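Agglutinin alpha chain (PDB 4R6R) binds D-galactose and the T-antigen disaccharide Gal-beta1,3-GalNAc as a tetrameric plant lectin, and recognises human IgA1. Local coordinates at residues A[75-84]-A[121-129]; A[17-25]-A[93-101]. All blocks are in the same frame, centred on the assembly; numbering follows the deposited sequence.

Interaction 1. Residues A[75-84]-A[121-129]; sequences VSGYVVVRSL and GYWLDYFSM. With 147 (4-nitrophenyl beta-D-galactopyranoside), chain I; EDO (1,2-ethanediol), chain L.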
loop_
_atom_site.group_PDB
_atom_site.type_symbol
_atom_site.label_atom_id
_atom_site.label_comp_id
_atom_site.label_asym_id
_atom_site.label_seq_id
_atom_site.Cartn_x
_atom_site.Cartn_y
_atom_site.Cartn_z
ATOM N N VAL A 75 9.761 3.886 35.764
ATOM C CA VAL A 75 8.871 4.316 36.832
ATOM C C VAL A 75 8.553 3.086 37.695
ATOM O O VAL A 75 8.109 2.088 37.190
ATOM C CB VAL A 75 7.528 4.909 36.304
ATOM C CG1 VAL A 75 6.665 5.326 37.501
ATOM C CG2 VAL A 75 7.781 6.125 35.405
ATOM N N SER A 76 8.818 3.162 39.021
ATOM C CA SER A 76 8.522 2.061 39.966
ATOM C C SER A 76 9.207 0.761 39.506
ATOM O O SER A 76 8.719 -0.345 39.745
ATOM C CB SER A 76 7.016 1.907 40.200
ATOM O OG SER A 76 6.498 3.057 40.837
ATOM N N GLY A 77 10.307 0.936 38.781
ATOM C CA GLY A 77 11.115 -0.198 38.279
ATOM C C GLY A 77 10.561 -0.896 37.032
ATOM O O GLY A 77 10.901 -2.058 36.735
ATOM N N TYR A 78 9.676 -0.211 36.319
ATOM C CA TYR A 78 9.133 -0.716 35.042
ATOM C C TYR A 78 9.585 0.290 33.986
ATOM O O TYR A 78 9.635 1.530 34.245
ATOM C CB TYR A 78 7.614 -0.707 35.084
ATOM C CG TYR A 78 7.020 -1.716 36.048
ATOM C CD1 TYR A 78 6.934 -3.065 35.688
ATOM C CD2 TYR A 78 6.592 -1.331 37.312
ATOM C CE1 TYR A 78 6.397 -4.016 36.575
ATOM C CE2 TYR A 78 6.046 -2.263 38.192
ATOM C CZ TYR A 78 5.956 -3.598 37.813
ATOM O OH TYR A 78 5.428 -4.556 38.666
ATOM N N VAL A 79 9.942 -0.230 32.820
ATOM C CA VAL A 79 10.190 0.683 31.684
ATOM C C VAL A 79 8.851 1.015 31.035
ATOM O O VAL A 79 8.084 0.127 30.701
ATOM C CB VAL A 79 11.099 0.020 30.611
ATOM C CG1 VAL A 79 11.247 0.940 29.387
ATOM C CG2 VAL A 79 12.441 -0.414 31.221
ATOM N N VAL A 80 8.543 2.308 31.001
ATOM C CA VAL A 80 7.197 2.764 30.506
ATOM C C VAL A 80 7.382 3.984 29.587
ATOM O O VAL A 80 8.476 4.492 29.463
ATOM C CB VAL A 80 6.227 3.078 31.694
ATOM C CG1 VAL A 80 6.059 1.819 32.573
ATOM C CG2 VAL A 80 6.768 4.214 32.550
ATOM N N VAL A 81 6.311 4.384 28.892
ATOM C CA VAL A 81 6.340 5.569 28.081
ATOM C C VAL A 81 6.030 6.738 29.037
ATOM O O VAL A 81 4.908 6.902 29.512
ATOM C CB VAL A 81 5.269 5.469 26.997
ATOM C CG1 VAL A 81 5.249 6.740 26.137
ATOM C CG2 VAL A 81 5.592 4.233 26.175
ATOM N N ARG A 82 7.091 7.462 29.366
ATOM C CA ARG A 82 7.017 8.569 30.306
ATOM C C ARG A 82 6.409 9.858 29.717
ATOM O O ARG A 82 5.769 10.596 30.452
ATOM C CB ARG A 82 8.386 8.891 30.897
ATOM C CG ARG A 82 8.880 7.703 31.753
ATOM C CD ARG A 82 9.923 8.107 32.772
ATOM N NE ARG A 82 9.206 8.783 33.874
ATOM C CZ ARG A 82 9.827 9.431 34.859
ATOM N NH1 ARG A 82 11.169 9.491 34.889
ATOM N NH2 ARG A 82 9.122 10.012 35.780
ATOM N N SER A 83 6.566 10.127 28.392
ATOM C CA SER A 83 5.966 11.292 27.808
ATOM C C SER A 83 5.650 10.996 26.360
ATOM O O SER A 83 6.265 10.152 25.740
ATOM C CB SER A 83 6.953 12.487 27.891
ATOM O OG SER A 83 6.531 13.685 27.336
ATOM N N LEU A 84 4.697 11.765 25.873
ATOM C CA LEU A 84 4.337 11.801 24.423
ATOM C C LEU A 84 4.139 13.227 24.006
ATOM O O LEU A 84 3.561 14.076 24.738
ATOM C CB LEU A 84 3.032 11.066 24.140
ATOM C CG LEU A 84 3.121 9.568 24.343
ATOM C CD1 LEU A 84 1.716 8.939 24.342
ATOM C CD2 LEU A 84 3.961 8.941 23.217
ATOM N N GLY A 121 -0.447 -0.915 31.964
ATOM C CA GLY A 121 -0.566 -1.493 33.331
ATOM C C GLY A 121 -0.871 -0.323 34.274
ATOM O O GLY A 121 -1.880 0.398 34.122
ATOM N N TYR A 122 0.023 -0.027 35.245
ATOM C CA TYR A 122 -0.114 1.273 35.962
ATOM C C TYR A 122 0.067 2.412 34.933
ATOM O O TYR A 122 -0.544 3.496 35.046
ATOM C CB TYR A 122 0.967 1.382 37.078
ATOM C CG TYR A 122 0.632 0.604 38.363
ATOM C CD1 TYR A 122 -0.232 -0.459 38.360
ATOM C CD2 TYR A 122 1.117 1.056 39.588
ATOM C CE1 TYR A 122 -0.557 -1.162 39.514
ATOM C CE2 TYR A 122 0.768 0.389 40.767
ATOM C CZ TYR A 122 -0.052 -0.708 40.700
ATOM O OH TYR A 122 -0.411 -1.391 41.853
ATOM N N TRP A 123 1.026 2.192 34.028
ATOM C CA TRP A 123 1.334 3.218 32.976
ATOM C C TRP A 123 1.322 2.534 31.598
ATOM O O TRP A 123 1.312 1.304 31.468
ATOM C CB TRP A 123 2.657 3.975 33.213
ATOM C CG TRP A 123 2.614 4.543 34.592
ATOM C CD1 TRP A 123 1.891 5.654 35.027
ATOM C CD2 TRP A 123 3.201 3.933 35.795
ATOM N NE1 TRP A 123 2.031 5.771 36.408
ATOM C CE2 TRP A 123 2.821 4.776 36.900
ATOM C CE3 TRP A 123 3.946 2.777 36.045
ATOM C CZ2 TRP A 123 3.197 4.486 38.237
ATOM C CZ3 TRP A 123 4.360 2.520 37.384
ATOM C CH2 TRP A 123 3.976 3.354 38.431
ATOM N N LEU A 124 1.361 3.377 30.545
ATOM C CA LEU A 124 1.546 2.902 29.177
ATOM C C LEU A 124 2.938 2.239 29.124
ATOM O O LEU A 124 3.959 2.883 29.248
ATOM C CB LEU A 124 1.462 4.097 28.220
ATOM C CG LEU A 124 1.654 3.750 26.698
ATOM C CD1 LEU A 124 0.642 2.740 26.205
ATOM C CD2 LEU A 124 1.599 5.083 25.908
ATOM N N ASP A 125 2.928 0.940 28.888
ATOM C CA ASP A 125 4.174 0.178 28.874
ATOM C C ASP A 125 4.907 0.314 27.566
ATOM O O ASP A 125 6.105 0.482 27.556
ATOM C CB ASP A 125 3.889 -1.324 29.103
ATOM C CG ASP A 125 3.122 -1.600 30.419
ATOM O OD1 ASP A 125 3.643 -1.118 31.450
ATOM O OD2 ASP A 125 2.021 -2.218 30.384
ATOM N N TYR A 126 4.145 0.243 26.455
ATOM C CA TYR A 126 4.784 0.288 25.147
ATOM C C TYR A 126 3.625 0.540 24.212
ATOM O O TYR A 126 2.450 0.291 24.539
ATOM C CB TYR A 126 5.609 -1.016 24.793
ATOM C CG TYR A 126 4.819 -2.262 24.786
ATOM C CD1 TYR A 126 3.959 -2.590 23.730
ATOM C CD2 TYR A 126 4.937 -3.186 25.866
ATOM C CE1 TYR A 126 3.190 -3.750 23.765
ATOM C CE2 TYR A 126 4.181 -4.349 25.904
ATOM C CZ TYR A 126 3.323 -4.639 24.864
ATOM O OH TYR A 126 2.591 -5.811 24.921
ATOM N N PHE A 127 3.998 0.960 22.993
ATOM C CA PHE A 127 2.996 1.063 21.923
ATOM C C PHE A 127 3.664 0.978 20.571
ATOM O O PHE A 127 4.898 1.131 20.453
ATOM C CB PHE A 127 2.190 2.386 22.014
ATOM C CG PHE A 127 2.953 3.605 21.552
ATOM C CD1 PHE A 127 3.934 4.187 22.336
ATOM C CD2 PHE A 127 2.731 4.189 20.302
ATOM C CE1 PHE A 127 4.692 5.275 21.880
ATOM C CE2 PHE A 127 3.415 5.313 19.897
ATOM C CZ PHE A 127 4.451 5.860 20.637
ATOM N N SER A 128 2.827 0.617 19.589
ATOM C CA SER A 128 3.226 0.620 18.181
ATOM C C SER A 128 2.168 1.365 17.389
ATOM O O SER A 128 1.047 1.585 17.868
ATOM C CB SER A 128 3.346 -0.780 17.663
ATOM O OG SER A 128 4.314 -1.534 18.428
ATOM N N MET A 129 2.489 1.720 16.132
ATOM C CA MET A 129 1.594 2.474 15.269
ATOM C C MET A 129 1.467 1.779 13.902
ATOM O O MET A 129 2.466 1.325 13.315
ATOM C CB MET A 129 2.110 3.861 15.076
ATOM C CG MET A 129 2.098 4.646 16.416
ATOM S SD MET A 129 2.577 6.351 16.272
ATOM C CE MET A 129 4.329 6.200 16.029
HETATM C C1 147 I . 2.030 -3.429 36.513
HETATM C C2 147 I . 2.083 -4.677 35.588
HETATM O O2 147 I . 2.023 -5.936 36.317
HETATM C C3 147 I . 3.346 -4.668 34.710
HETATM O O3 147 I . 3.223 -5.733 33.744
HETATM C C4 147 I . 3.466 -3.247 33.992
HETATM O O4 147 I . 2.350 -3.202 33.128
HETATM C C5 147 I . 3.355 -2.089 35.090
HETATM C C6 147 I . 3.787 -0.684 34.608
HETATM O O6 147 I . 2.773 -0.041 33.807
HETATM O O5 147 I . 2.065 -2.128 35.755
HETATM O O1 147 I . 0.880 -3.602 37.378
HETATM C C1 EDO L . 7.332 6.919 41.900
HETATM O O1 EDO L . 7.468 5.497 41.695
HETATM C C2 EDO L . 5.869 7.265 42.158
HETATM O O2 EDO L . 5.033 6.396 41.383
HETATM O O HOH W 1 6.318 -1.712 31.774
#

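Interaction 2. Residues A[17-25]-A[93-101]; sequences LSYNKETAI and YGPYGVTSG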
loop_
_atom_site.group_PDB
_atom_site.type_symbol
_atom_site.label_atom_id
_atom_site.label_comp_id
_atom_site.label_asym_id
_atom_site.label_seq_id
_atom_site.Cartn_x
_atom_site.Cartn_y
_atom_site.Cartn_z
ATOM N N LEU A 17 -5.978 11.153 26.177
ATOM C CA LEU A 17 -5.007 10.431 26.993
ATOM C C LEU A 17 -4.917 11.120 28.352
ATOM O O LEU A 17 -5.494 12.223 28.571
ATOM C CB LEU A 17 -3.637 10.321 26.314
ATOM C CG LEU A 17 -2.883 11.640 26.104
ATOM C CD1 LEU A 17 -2.124 12.046 27.372
ATOM C CD2 LEU A 17 -1.849 11.446 25.001
ATOM N N SER A 18 -4.372 10.381 29.302
ATOM C CA SER A 18 -4.140 10.999 30.604
ATOM C C SER A 18 -2.697 10.836 30.954
ATOM O O SER A 18 -1.997 9.965 30.449
ATOM C CB SER A 18 -5.103 10.495 31.629
ATOM O OG SER A 18 -4.750 9.167 32.030
ATOM N N TYR A 19 -2.206 11.709 31.844
ATOM C CA TYR A 19 -0.802 11.709 32.228
ATOM C C TYR A 19 -0.613 12.303 33.587
ATOM O O TYR A 19 -1.509 12.908 34.163
ATOM C CB TYR A 19 0.019 12.552 31.205
ATOM C CG TYR A 19 -0.326 14.040 31.256
ATOM C CD1 TYR A 19 -1.382 14.522 30.498
ATOM C CD2 TYR A 19 0.362 14.969 32.086
ATOM C CE1 TYR A 19 -1.767 15.861 30.569
ATOM C CE2 TYR A 19 -0.015 16.311 32.120
ATOM C CZ TYR A 19 -1.064 16.720 31.324
ATOM O OH TYR A 19 -1.483 18.074 31.341
ATOM N N ASN A 20 0.565 12.014 34.143
ATOM C CA ASN A 20 0.930 12.569 35.466
ATOM C C ASN A 20 2.297 13.232 35.259
ATOM O O ASN A 20 3.191 12.651 34.656
ATOM C CB ASN A 20 0.945 11.425 36.463
ATOM C CG ASN A 20 1.174 11.878 37.896
ATOM O OD1 ASN A 20 2.177 12.502 38.176
ATOM N ND2 ASN A 20 0.287 11.446 38.833
ATOM N N LYS A 21 2.433 14.481 35.767
ATOM C CA LYS A 21 3.623 15.240 35.584
ATOM C C LYS A 21 4.803 14.762 36.455
ATOM O O LYS A 21 5.883 15.298 36.327
ATOM C CB LYS A 21 3.310 16.719 35.907
ATOM C CG LYS A 21 2.237 17.338 35.002
ATOM C CD LYS A 21 1.999 18.775 35.496
ATOM C CE LYS A 21 1.010 19.472 34.525
ATOM N NZ LYS A 21 0.712 20.846 35.019
ATOM N N GLU A 22 4.597 13.723 37.266
ATOM C CA GLU A 22 5.683 13.125 37.990
ATOM C C GLU A 22 5.950 11.718 37.588
ATOM O O GLU A 22 6.994 11.168 38.006
ATOM C CB GLU A 22 5.509 13.188 39.512
ATOM C CG GLU A 22 5.411 14.647 40.007
ATOM C CD GLU A 22 5.441 14.783 41.512
ATOM O OE1 GLU A 22 5.504 13.721 42.176
ATOM O OE2 GLU A 22 5.337 15.927 42.033
ATOM N N THR A 23 5.096 11.115 36.740
ATOM C CA THR A 23 5.366 9.694 36.410
ATOM C C THR A 23 5.425 9.459 34.902
ATOM O O THR A 23 6.515 9.428 34.344
ATOM C CB THR A 23 4.362 8.753 37.093
ATOM O OG1 THR A 23 3.015 9.152 36.828
ATOM C CG2 THR A 23 4.558 8.807 38.656
ATOM N N ALA A 24 4.268 9.249 34.295
ATOM C CA ALA A 24 4.243 8.754 32.913
ATOM C C ALA A 24 2.808 8.901 32.344
ATOM O O ALA A 24 1.884 9.448 33.007
ATOM C CB ALA A 24 4.700 7.280 32.908
ATOM N N ILE A 25 2.643 8.385 31.108
ATOM C CA ILE A 25 1.328 8.321 30.490
ATOM C C ILE A 25 0.503 7.231 31.136
ATOM O O ILE A 25 1.004 6.125 31.455
ATOM C CB ILE A 25 1.483 8.038 28.956
ATOM C CG1 ILE A 25 2.417 9.076 28.325
ATOM C CG2 ILE A 25 0.124 7.846 28.262
ATOM C CD1 ILE A 25 1.776 10.473 28.308
ATOM N N TYR A 93 1.105 19.325 20.244
ATOM C CA TYR A 93 0.343 19.008 21.446
ATOM C C TYR A 93 1.274 18.241 22.356
ATOM O O TYR A 93 1.760 17.117 22.011
ATOM C CB TYR A 93 -0.819 18.070 21.065
ATOM C CG TYR A 93 -1.781 18.699 20.081
ATOM C CD1 TYR A 93 -1.605 18.556 18.695
ATOM C CD2 TYR A 93 -2.889 19.407 20.513
ATOM C CE1 TYR A 93 -2.489 19.119 17.776
ATOM C CE2 TYR A 93 -3.755 20.000 19.595
ATOM C CZ TYR A 93 -3.569 19.807 18.223
ATOM O OH TYR A 93 -4.387 20.383 17.277
ATOM N N GLY A 94 1.556 18.791 23.548
ATOM C CA GLY A 94 2.454 18.186 24.510
ATOM C C GLY A 94 3.784 18.979 24.567
ATOM O O GLY A 94 3.907 20.076 24.000
ATOM N N PRO A 95 4.772 18.469 25.294
ATOM C CA PRO A 95 4.755 17.150 25.903
ATOM C C PRO A 95 3.821 16.957 27.084
ATOM O O PRO A 95 3.565 17.867 27.894
ATOM C CB PRO A 95 6.174 16.969 26.386
ATOM C CG PRO A 95 6.638 18.383 26.692
ATOM C CD PRO A 95 6.079 19.151 25.501
ATOM N N TYR A 96 3.274 15.768 27.112
ATOM C CA TYR A 96 2.444 15.267 28.253
ATOM C C TYR A 96 3.251 14.236 28.993
ATOM O O TYR A 96 3.772 13.308 28.383
ATOM C CB TYR A 96 1.162 14.621 27.727
ATOM C CG TYR A 96 0.390 15.575 26.858
ATOM C CD1 TYR A 96 -0.170 16.734 27.398
ATOM C CD2 TYR A 96 0.256 15.324 25.478
ATOM C CE1 TYR A 96 -0.882 17.636 26.595
ATOM C CE2 TYR A 96 -0.443 16.183 24.678
ATOM C CZ TYR A 96 -1.013 17.336 25.255
ATOM O OH TYR A 96 -1.682 18.202 24.408
ATOM N N GLY A 97 3.326 14.324 30.329
ATOM C CA GLY A 97 4.047 13.328 31.148
ATOM C C GLY A 97 5.375 13.925 31.590
ATOM O O GLY A 97 5.475 15.169 31.846
ATOM N N VAL A 98 6.407 13.112 31.630
ATOM C CA VAL A 98 7.703 13.514 32.111
ATOM C C VAL A 98 8.733 13.305 31.011
ATOM O O VAL A 98 8.929 12.144 30.531
ATOM C CB VAL A 98 8.105 12.690 33.353
ATOM C CG1 VAL A 98 9.526 13.021 33.809
ATOM C CG2 VAL A 98 7.092 12.910 34.456
ATOM N N THR A 99 9.409 14.386 30.653
ATOM C CA THR A 99 10.384 14.274 29.567
ATOM C C THR A 99 11.763 13.855 30.048
ATOM O O THR A 99 12.730 14.621 29.931
ATOM C CB THR A 99 10.430 15.579 28.771
ATOM O OG1 THR A 99 10.580 16.688 29.696
ATOM C CG2 THR A 99 9.110 15.786 28.002
ATOM N N SER A 100 11.809 12.640 30.550
ATOM C CA SER A 100 13.022 12.089 31.127
ATOM C C SER A 100 13.171 10.688 30.668
ATOM O O SER A 100 12.194 9.951 30.526
ATOM C CB SER A 100 12.887 12.010 32.659
ATOM O OG SER A 100 13.094 13.308 33.167
ATOM N N GLY A 101 14.436 10.326 30.454
ATOM C CA GLY A 101 14.830 8.984 30.135
ATOM C C GLY A 101 15.410 8.921 28.729
ATOM O O GLY A 101 16.225 9.765 28.361
#

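Interaction 1. Residues A[75-84]-A[121-129]
W123 packs against the type I' turn V75-Y78, and its side chain can be followed outward from the backbone. CB packs on CB of V80 at 4.0 Å. CE3 reaches C6 of the galactoside, and CZ3 and CH2 lie against CG1 of V75, which sits 3.5 Å from the centroid of the six-membered ring and 14° off its normal, a CH-pi contact; CG1, anti to the backbone N of V75 (chi1 180°), is thereby laid on that face. CB of Y122 lies against the opposite face, toward its rim, and CH2 also meets OG of S76. The backbone N of W123 gives a 2.8 Å hydrogen bond to O6 of the galactoside. That O6 hydroxyl donates in turn to OD1 of D125, while the Y78 ring lies against the sugar, with C5 3.6 Å above the ring plane. One water donates to both O of V79 and OD1 of D125. Further along, N of V81 makes a nearly straight 2.8 Å bond to O of L124, the one direct hydrogen bond between the segments. Strand 78-84 crosses strand 124-129 at 76°, consistent with two faces of the beta-prism fold meeting; L84 and F127 continue the packing inward, toward F104 of strand 102-108 and V68 of strand 65-75.

Interaction 2. Residues A[17-25]-A[93-101]
Y19 and Y96 form the aromatic part of the contact: they meet obliquely, ring centroids 5.4 Å apart and planes at 40°. The nearest ring atoms are CE1 of Y19 and CD1 of Y96, at 3.7 Å. A CH-pi contact adds to this, because CB of Y96 stands over one face of the Y19 ring, 4.1 Å from its centroid. The Y19 ring is placed there by a chi1 of 67°, which sets CG between the backbone N and carbonyl carbon. Its CD2 also approaches N of G97, where the backbone comes close without a side chain intervening.

Aliphatic contacts flank the tyrosines. CD1 of L17 and CD1 of I25 each reach CB of Y96 at 4.2 Å, and CD1 of I25 also touches the backbone O of Y96. The contact joins the C-terminal end of strand 11-19, with the start of strand 25-34, to the C-terminal end of edge strand 92-97 in another four-stranded antiparallel sheet of the beta-prism fold; the short segments run at 63° to each other. I56 of strand 52-57 also packs on Y96.

Side chain on backbone is the third kind. V98 points CG2 into the loop 20-23, 3.3 Å from O of K21 and 3.5 Å from N of T23. No hydrogen bond passes between the segments. The loop instead holds its own shape: N20 OD1 accepts from N of E22 at 2.9 Å, an Asx turn with the donor in the carbonyl plane, and N of T23 bonds O of N20.

In the fold
Interactions 1 and 2 have centres 10 Å apart and interleave along the chain. Strands 78-88 and 92-97 are consecutive neighbours in one sheet, tying 75-84 to 93-101; R82 O lies 2.9 Å from V98 N, a probable backbone hydrogen bond. R82 also reaches the loop of interaction 2, its NE 2.8 Å from O of T23, again probably a hydrogen bond. W123 CB packs on O of I25 at 3.2 Å, and T23 and A24 touch the same residue, so W123, a pocket residue of interaction 1, rests on interaction 2. Interaction 1 supplies six of the eight pocket residues; interaction 2 contributes none, the I25 side chain lying about 10 Å from the ligand.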